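Local coordinates for glyoxalase family protein (Bacillus cereus, PDB 1SS4) that is of uncertain function but belongs to the metal-binding glyoxalase family and may act as a methylmalonyl-CoA epimerase, at residues A[34-40]-A[59-65]. Sequence-based numbering, arbitrary orientation.
Sequences LNLEGRA and EIAMMVT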
# COMPACT_ATOMS: atom_id res chain seq x y z
N LEU A 34 -10.98 -5.39 -9.29
CA LEU A 34 -11.18 -3.95 -9.11
C LEU A 34 -11.67 -3.34 -10.42
O LEU A 34 -11.44 -3.89 -11.51
CB LEU A 34 -9.88 -3.25 -8.68
CG LEU A 34 -9.47 -3.57 -7.24
CD1 LEU A 34 -8.51 -4.76 -7.23
CD2 LEU A 34 -8.79 -2.33 -6.63
N ASN A 35 -12.35 -2.21 -10.31
CA ASN A 35 -12.86 -1.50 -11.48
C ASN A 35 -12.09 -0.20 -11.69
O ASN A 35 -11.64 0.43 -10.74
CB ASN A 35 -14.35 -1.21 -11.30
CG ASN A 35 -15.16 -2.46 -11.01
OD1 ASN A 35 -14.85 -3.55 -11.50
ND2 ASN A 35 -16.22 -2.31 -10.21
N LEU A 36 -11.94 0.19 -12.96
CA LEU A 36 -11.23 1.39 -13.33
C LEU A 36 -12.17 2.59 -13.26
O LEU A 36 -13.15 2.63 -14.01
CB LEU A 36 -10.68 1.24 -14.74
CG LEU A 36 -9.99 2.41 -15.41
CD1 LEU A 36 -8.73 2.83 -14.63
CD2 LEU A 36 -9.62 2.00 -16.82
N GLU A 37 -11.89 3.54 -12.37
CA GLU A 37 -12.72 4.74 -12.20
C GLU A 37 -12.36 5.80 -13.21
O GLU A 37 -13.22 6.47 -13.78
CB GLU A 37 -12.55 5.36 -10.81
CG GLU A 37 -13.20 4.64 -9.66
CD GLU A 37 -13.16 5.47 -8.38
OE1 GLU A 37 -12.05 5.85 -7.95
OE2 GLU A 37 -14.24 5.73 -7.80
N GLY A 38 -11.06 5.94 -13.44
CA GLY A 38 -10.62 6.94 -14.38
C GLY A 38 -9.18 6.73 -14.79
O GLY A 38 -8.44 5.96 -14.16
N ARG A 39 -8.79 7.44 -15.83
CA ARG A 39 -7.44 7.34 -16.35
C ARG A 39 -7.13 8.67 -17.01
O ARG A 39 -7.95 9.20 -17.76
CB ARG A 39 -7.40 6.21 -17.38
CG ARG A 39 -6.08 6.05 -18.05
CD ARG A 39 -6.10 4.83 -18.95
NE ARG A 39 -4.78 4.61 -19.51
CZ ARG A 39 -4.40 3.50 -20.12
NH1 ARG A 39 -5.25 2.48 -20.24
NH2 ARG A 39 -3.16 3.40 -20.58
N ALA A 40 -5.95 9.21 -16.73
CA ALA A 40 -5.60 10.49 -17.31
C ALA A 40 -4.13 10.82 -17.25
O ALA A 40 -3.38 10.28 -16.44
CB ALA A 40 -6.40 11.59 -16.62
N GLU A 59 1.07 9.41 -16.13
CA GLU A 59 -0.26 8.96 -16.51
C GLU A 59 -0.76 8.21 -15.28
O GLU A 59 -0.05 7.36 -14.72
CB GLU A 59 -0.22 8.02 -17.71
CG GLU A 59 -1.60 7.74 -18.28
CD GLU A 59 -1.58 6.72 -19.40
OE1 GLU A 59 -0.48 6.22 -19.72
OE2 GLU A 59 -2.66 6.41 -19.97
N ILE A 60 -1.99 8.51 -14.88
CA ILE A 60 -2.60 7.92 -13.69
C ILE A 60 -3.88 7.17 -13.99
O ILE A 60 -4.65 7.55 -14.87
CB ILE A 60 -2.91 9.03 -12.67
CG1 ILE A 60 -1.60 9.62 -12.13
CG2 ILE A 60 -3.74 8.49 -11.53
CD1 ILE A 60 -1.81 10.86 -11.31
N ALA A 61 -4.11 6.10 -13.23
CA ALA A 61 -5.32 5.29 -13.37
C ALA A 61 -5.79 4.94 -11.96
O ALA A 61 -5.01 4.47 -11.15
CB ALA A 61 -5.04 4.02 -14.15
N MSE A 62 -7.06 5.19 -11.67
CA MSE A 62 -7.58 4.89 -10.35
C MSE A 62 -8.50 3.67 -10.39
O MSE A 62 -9.47 3.64 -11.14
CB MSE A 62 -8.35 6.11 -9.81
CG MSE A 62 -8.76 5.99 -8.35
SE MSE A 62 -7.25 6.00 -7.10
CE MSE A 62 -6.81 7.92 -7.10
N MSE A 63 -8.15 2.67 -9.59
CA MSE A 63 -8.92 1.42 -9.49
C MSE A 63 -9.70 1.46 -8.17
O MSE A 63 -9.17 1.88 -7.14
CB MSE A 63 -8.00 0.20 -9.42
CG MSE A 63 -6.89 0.11 -10.45
SE MSE A 63 -7.60 -0.02 -12.24
CE MSE A 63 -8.35 -1.79 -12.20
N VAL A 64 -10.94 0.97 -8.18
CA VAL A 64 -11.74 0.94 -6.97
C VAL A 64 -12.31 -0.46 -6.75
O VAL A 64 -12.59 -1.19 -7.71
CB VAL A 64 -12.90 1.96 -7.04
CG1 VAL A 64 -13.91 1.57 -8.14
CG2 VAL A 64 -13.58 2.05 -5.67
N THR A 65 -12.46 -0.86 -5.49
CA THR A 65 -13.02 -2.18 -5.21
C THR A 65 -14.54 -2.10 -5.35
O THR A 65 -15.12 -1.02 -5.26
CB THR A 65 -12.72 -2.62 -3.77
OG1 THR A 65 -13.05 -1.55 -2.87
CG2 THR A 65 -11.25 -2.99 -3.63
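Two extended side chains bring opposite charges together at one end of this antiparallel pair: Arg-39, with CG opposite its backbone N (chi1 177°) and the chain straight as far as NE, and Glu-59, its CG likewise far from the backbone N (chi1 -170°) and the chain extended beyond it, so that the carboxylate reaches the neighbouring strand. The guanidinium meets Glu-59 side-on, NE lying 2.8 Å and NH2 3.1 Å from the single oxygen OE2, which sits close to the guanidinium plane. Both nitrogens approach from the same face of the carboxylate, whose plane is turned 36° from theirs. Asp-23 takes a further share of Arg-39 through NH2, and Arg-76 holds Glu-59 OE1, so the buried carboxylate is probably kept in its charged form.

The two strands illustrate how a beta bulge shifts the register between neighbours. Strand 35-42 is one of the two edge strands, within this chain, of the four-stranded beta-alpha-beta-beta-beta module typical of the glyoxalase fold, and strand 57-64 is its antiparallel neighbour. Asn-35 pairs with Val-64 and Leu-36 with Met-63, but Gly-38, not Glu-37, faces Met-62. Glu-37 is the extra residue; its side chain starts out toward strand 57-64 while its N donates to Met-62 O (2.7 Å); Gly-38 N is left buried without a partner.

Glu-37 then lies over Val-64, CG to CG1 3.5 Å, and alongside selenomethionine Met-62, with Arg-71 binding its OE1. On the helix 22-32 side, Leu-36 CD1 bridges Ala-61 CB and Met-63 SE, each at 3.9 Å. Farther along, Leu-34 CD2 packs 3.8 Å from Met-63 CB, and Leu-9 of the second subunit covers Leu-34 and Thr-65.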